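Local coordinates for protein SAM-dependent methyltransferase (Geobacter sulfurreducens, PDB 5BP7) that binds S-adenosyl-L-homocysteine and is probably a methyltransferase that uses S-adenosyl-L-methionine as methyl donor, at residues A[37-40]-A[41-45]; A[55-58]-A[59-63]. All blocks are in the same frame, centred on the assembly; numbering follows the deposited sequence.

Contact 1. Residues A[37-40]-A[41-45]. With SAH (S-adenosyl-L-homocysteine), chain D.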
loop_
_atom_site.group_PDB
_atom_site.type_symbol
_atom_site.label_atom_id
_atom_site.label_comp_id
_atom_site.label_asym_id
_atom_site.label_seq_id
_atom_site.Cartn_x
_atom_site.Cartn_y
_atom_site.Cartn_z
ATOM N N HIS A 37 3.971 12.050 -1.188
ATOM C CA HIS A 37 3.378 11.080 -0.241
ATOM C C HIS A 37 4.447 10.231 0.458
ATOM O O HIS A 37 5.227 9.567 -0.197
ATOM C CB HIS A 37 2.437 10.104 -0.961
ATOM C CG HIS A 37 1.089 10.670 -1.303
ATOM N ND1 HIS A 37 0.922 11.780 -2.112
ATOM C CD2 HIS A 37 -0.156 10.231 -1.009
ATOM C CE1 HIS A 37 -0.370 12.018 -2.266
ATOM N NE2 HIS A 37 -1.043 11.092 -1.611
ATOM N N ARG A 38 4.453 10.233 1.777
ATOM C CA ARG A 38 5.202 9.225 2.514
ATOM C C ARG A 38 4.515 7.864 2.442
ATOM O O ARG A 38 5.173 6.842 2.359
ATOM C CB ARG A 38 5.366 9.616 3.979
ATOM C CG ARG A 38 6.355 10.741 4.182
ATOM C CD ARG A 38 6.359 11.157 5.640
ATOM N NE ARG A 38 7.380 12.170 5.862
ATOM C CZ ARG A 38 7.506 12.900 6.961
ATOM N NH1 ARG A 38 6.663 12.768 7.986
ATOM N NH2 ARG A 38 8.491 13.766 7.047
ATOM N N ILE A 39 3.185 7.877 2.528
ATOM C CA ILE A 39 2.374 6.671 2.562
ATOM C C ILE A 39 1.493 6.716 1.328
ATOM O O ILE A 39 0.700 7.639 1.155
ATOM C CB ILE A 39 1.503 6.592 3.856
ATOM C CG1 ILE A 39 2.402 6.560 5.102
ATOM C CG2 ILE A 39 0.622 5.346 3.832
ATOM C CD1 ILE A 39 1.674 6.820 6.416
ATOM N N HIS A 40 1.610 5.693 0.493
ATOM C CA HIS A 40 0.855 5.613 -0.767
ATOM C C HIS A 40 -0.401 4.746 -0.618
ATOM O O HIS A 40 -0.651 3.828 -1.401
ATOM C CB HIS A 40 1.769 5.064 -1.860
ATOM C CG HIS A 40 2.995 5.877 -2.074
ATOM N ND1 HIS A 40 3.052 6.904 -2.985
ATOM C CD2 HIS A 40 4.207 5.836 -1.477
ATOM C CE1 HIS A 40 4.253 7.453 -2.957
ATOM N NE2 HIS A 40 4.975 6.823 -2.048
ATOM N N ASN A 41 -1.187 5.062 0.394
ATOM C CA ASN A 41 -2.344 4.282 0.775
ATOM C C ASN A 41 -3.226 5.133 1.661
ATOM O O ASN A 41 -2.724 6.089 2.275
ATOM C CB ASN A 41 -1.924 3.055 1.599
ATOM C CG ASN A 41 -1.642 1.863 0.740
ATOM O OD1 ASN A 41 -2.396 1.566 -0.178
ATOM N ND2 ASN A 41 -0.579 1.142 1.051
ATOM N N PRO A 42 -4.504 4.736 1.812
ATOM C CA PRO A 42 -5.413 5.525 2.623
ATOM C C PRO A 42 -5.338 5.245 4.116
ATOM O O PRO A 42 -6.362 5.210 4.767
ATOM C CB PRO A 42 -6.799 5.175 2.043
ATOM C CG PRO A 42 -6.649 3.794 1.538
ATOM C CD PRO A 42 -5.207 3.639 1.115
ATOM N N ILE A 43 -4.157 5.099 4.673
ATOM C CA ILE A 43 -4.026 5.091 6.120
ATOM C C ILE A 43 -3.102 6.189 6.593
ATOM O O ILE A 43 -2.129 6.527 5.937
ATOM C CB ILE A 43 -3.559 3.751 6.680
ATOM C CG1 ILE A 43 -2.324 3.268 5.960
ATOM C CG2 ILE A 43 -4.683 2.725 6.581
ATOM C CD1 ILE A 43 -1.530 2.340 6.839
ATOM N N THR A 44 -3.443 6.728 7.753
ATOM C CA THR A 44 -2.710 7.829 8.356
ATOM C C THR A 44 -1.402 7.340 8.962
ATOM O O THR A 44 -1.231 6.123 9.194
ATOM C CB THR A 44 -3.540 8.505 9.463
ATOM O OG1 THR A 44 -3.883 7.547 10.468
ATOM C CG2 THR A 44 -4.821 9.114 8.895
ATOM N N PRO A 45 -0.467 8.276 9.225
ATOM C CA PRO A 45 0.734 7.927 9.987
ATOM C C PRO A 45 0.419 7.353 11.366
ATOM O O PRO A 45 1.092 6.408 11.792
ATOM C CB PRO A 45 1.472 9.264 10.124
ATOM C CG PRO A 45 1.010 10.073 8.938
ATOM C CD PRO A 45 -0.426 9.678 8.753
HETATM N N SAH D . 2.951 -0.309 0.510
HETATM C CA SAH D . 3.344 1.072 0.040
HETATM C CB SAH D . 2.998 1.345 -1.435
HETATM C CG SAH D . 1.577 1.067 -1.928
HETATM S SD SAH D . 1.271 1.864 -3.489
HETATM C C SAH D . 2.770 2.160 0.905
HETATM O O SAH D . 1.939 1.905 1.781
HETATM O OXT SAH D . 3.126 3.338 0.761
HETATM C "C5'" SAH D . 1.639 0.623 -4.743
HETATM C "C4'" SAH D . 3.152 0.529 -4.934
HETATM O "O4'" SAH D . 3.491 -0.666 -5.632
HETATM C "C3'" SAH D . 3.760 1.692 -5.717
HETATM O "O3'" SAH D . 4.796 2.270 -4.919
HETATM C "C2'" SAH D . 4.328 1.085 -6.988
HETATM O "O2'" SAH D . 5.572 1.675 -7.350
HETATM C "C1'" SAH D . 4.536 -0.344 -6.538
HETATM N N9 SAH D . 4.493 -1.424 -7.531
HETATM C C8 SAH D . 3.568 -1.637 -8.517
HETATM N N7 SAH D . 3.814 -2.739 -9.194
HETATM C C5 SAH D . 4.953 -3.277 -8.597
HETATM C C6 SAH D . 5.723 -4.432 -8.852
HETATM N N6 SAH D . 5.419 -5.294 -9.847
HETATM N N1 SAH D . 6.809 -4.682 -8.077
HETATM C C2 SAH D . 7.116 -3.816 -7.092
HETATM N N3 SAH D . 6.464 -2.692 -6.769
HETATM C C4 SAH D . 5.373 -2.472 -7.568
HETATM O O HOH W 1 -1.623 8.800 2.320
#
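I39 and N41 meet through the main chain where the segments 37-40 and 41-45 join: the N-H of N41 turns back to I39 O in a weak hydrogen bond of 3.3 Å, bent to 142° at the hydrogen. A water bridges the bend, donating to I39 O (2.8 Å) and to N41 O, in the loop between helices 28-34 and 45-54. The turn directs H40 N at the carboxylate of S-adenosyl-L-homocysteine, where it makes a nearly straight bond of 2.8 Å to SAH OXT. From 41-45, N41 ND2 reaches the other carboxylate oxygen, SAH O, at 2.7 Å; this bond is weak by its angle, and the same amide nitrogen also donates to V133 O. The carboxylate thus has a backbone donor on OXT and a weaker side-chain donor on O. The imidazole of H40 lies with its CD2 edge beside OXT, 3.5 Å away and in the ring plane, while CB of H37 sits over one of its faces. E34 at ND1 and S70 at NE2 fix the rotation of this ring. On the apolar side, I39 has CG2 anti to its backbone N (chi1 -61° for CG1), which lays that methyl 4.2 Å from CG1 of I43, and CD1 runs on to CG of P45, also 4.2 Å away. L48 of helix 45-54 touches both isoleucines. T44 caps the start of that helix, its OG1 accepting from K47 N. H40 and N41 form part of the pocket that holds the carboxylate of the bound S-adenosyl-L-homocysteine, on a loop that precedes the first strand of the Rossmann-like methyltransferase sheet.

Contact 2. Residues A[55-58]-A[59-63]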
loop_
_atom_site.group_PDB
_atom_site.type_symbol
_atom_site.label_atom_id
_atom_site.label_comp_id
_atom_site.label_asym_id
_atom_site.label_seq_id
_atom_site.Cartn_x
_atom_site.Cartn_y
_atom_site.Cartn_z
ATOM N N LEU A 55 1.357 -5.534 15.952
ATOM C CA LEU A 55 2.087 -6.725 15.556
ATOM C C LEU A 55 3.104 -7.247 16.593
ATOM O O LEU A 55 3.533 -8.399 16.485
ATOM C CB LEU A 55 2.783 -6.500 14.239
ATOM C CG LEU A 55 1.848 -6.221 13.064
ATOM C CD1 LEU A 55 2.677 -5.985 11.818
ATOM C CD2 LEU A 55 0.827 -7.332 12.811
ATOM N N ARG A 56 3.372 -6.469 17.650
ATOM C CA ARG A 56 4.160 -6.957 18.802
ATOM C C ARG A 56 5.492 -7.523 18.365
ATOM O O ARG A 56 5.861 -8.657 18.672
ATOM C CB ARG A 56 3.372 -7.989 19.615
ATOM C CG ARG A 56 2.032 -7.463 20.102
ATOM C CD ARG A 56 1.323 -8.532 20.911
ATOM N NE ARG A 56 -0.108 -8.400 20.720
ATOM C CZ ARG A 56 -1.029 -9.283 21.103
ATOM N NH1 ARG A 56 -0.701 -10.438 21.697
ATOM N NH2 ARG A 56 -2.312 -8.989 20.862
ATOM N N LEU A 57 6.155 -6.708 17.586
ATOM C CA LEU A 57 7.375 -7.089 16.939
ATOM C C LEU A 57 8.606 -6.929 17.832
ATOM O O LEU A 57 8.893 -5.853 18.340
ATOM C CB LEU A 57 7.643 -6.211 15.750
ATOM C CG LEU A 57 6.603 -6.036 14.645
ATOM C CD1 LEU A 57 6.813 -4.741 13.894
ATOM C CD2 LEU A 57 6.628 -7.230 13.703
ATOM N N GLU A 58 9.349 -8.014 17.983
ATOM C CA GLU A 58 10.572 -7.990 18.757
ATOM C C GLU A 58 11.708 -7.359 17.934
ATOM O O GLU A 58 11.686 -7.430 16.709
ATOM C CB GLU A 58 10.855 -9.405 19.220
ATOM C CG GLU A 58 9.812 -9.846 20.266
ATOM C CD GLU A 58 9.719 -11.354 20.441
ATOM O OE1 GLU A 58 10.711 -12.041 20.132
ATOM O OE2 GLU A 58 8.673 -11.877 20.910
ATOM N N PRO A 59 12.686 -6.719 18.607
ATOM C CA PRO A 59 13.830 -6.185 17.867
ATOM C C PRO A 59 14.555 -7.258 17.063
ATOM O O PRO A 59 14.660 -8.407 17.490
ATOM C CB PRO A 59 14.750 -5.630 18.961
ATOM C CG PRO A 59 13.887 -5.444 20.156
ATOM C CD PRO A 59 12.824 -6.498 20.069
ATOM N N GLY A 60 14.976 -6.887 15.866
ATOM C CA GLY A 60 15.671 -7.795 14.984
ATOM C C GLY A 60 14.752 -8.656 14.120
ATOM O O GLY A 60 15.239 -9.425 13.333
ATOM N N THR A 61 13.431 -8.544 14.261
ATOM C CA THR A 61 12.483 -9.280 13.401
ATOM C C THR A 61 12.720 -8.774 11.985
ATOM O O THR A 61 12.860 -7.583 11.787
ATOM C CB THR A 61 11.010 -8.990 13.784
ATOM O OG1 THR A 61 10.740 -9.507 15.083
ATOM C CG2 THR A 61 10.040 -9.591 12.793
ATOM N N ARG A 62 12.756 -9.692 11.033
ATOM C CA ARG A 62 12.959 -9.342 9.644
ATOM C C ARG A 62 11.596 -9.098 8.966
ATOM O O ARG A 62 10.692 -9.950 9.034
ATOM C CB ARG A 62 13.738 -10.454 8.908
ATOM C CG ARG A 62 13.851 -10.199 7.411
ATOM C CD ARG A 62 14.766 -11.131 6.654
ATOM N NE ARG A 62 14.445 -11.201 5.230
ATOM C CZ ARG A 62 14.772 -10.297 4.302
ATOM N NH1 ARG A 62 15.439 -9.164 4.591
ATOM N NH2 ARG A 62 14.418 -10.526 3.045
ATOM N N VAL A 63 11.485 -7.972 8.273
ATOM C CA VAL A 63 10.288 -7.635 7.512
ATOM C C VAL A 63 10.600 -7.543 6.006
ATOM O O VAL A 63 11.463 -6.763 5.596
ATOM C CB VAL A 63 9.685 -6.267 7.974
ATOM C CG1 VAL A 63 8.412 -5.933 7.185
ATOM C CG2 VAL A 63 9.380 -6.271 9.460
HETATM O O HOH W 2 8.481 -10.169 16.398
#
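T61 has OG1 anti to its carbonyl carbon and beside its own backbone N (chi1 -66°), which turns the hydroxyl back toward E58 at the start of the turn. There OG1 donates to E58 O at 2.8 Å, while T61 N donates to the same oxygen at 3.2 Å, closing a type II beta turn from E58 to T61. Both donors come from one face of the E58 carbonyl plane, the amide tilted 33° from it and the hydroxyl 26°. P59 and G60 form the corners: the ring of P59 suits the first, and G60, with positive phi, takes the second, a conformation that favours glycine in a type II turn. The chain of E58 extends beyond CG and carries its carboxylate away from the turn. A water bridges E58 and T61, accepting from E58 N at 2.8 Å and donating to T61 OG1 at 2.7 Å. CG2 of T61, pointing the other way from its N, approaches CD2 of L57 at 4.2 Å, and L57 also packs on W77 of helix 72-81 and on V129. Past the turn, R62 and V63 enter strand 62-66, whose backbone pairs with I84, T86 and V129 in the neighbouring strands. The threonine hydroxyl acts as donor to E58 O and acceptor from the water, so its hydrogen-bonding capacity is used on both counts, and E58 O, with two donors from T61, joins the first and last residues of the turn through backbone and side chain.

The two contacts lie in series, at the two ends of helix 45-54: contact 1 runs into its first turn, and contact 2 leads from its end into strand 62-66, an inner strand of the sheet. Their centres are about 21 Å apart and their nearest atoms about 11 Å. Contact 1 belongs to the cofactor pocket, where the side chain of H40 is about 7 Å from that of D89 and that of N41 about 7 Å from that of W137, both ligand-binding residues. The centre of contact 2, a surface turn away from that site, lies about 19 Å from the centre of the chain. The strand it starts leads toward G67, whose carbonyl oxygen binds the ligand.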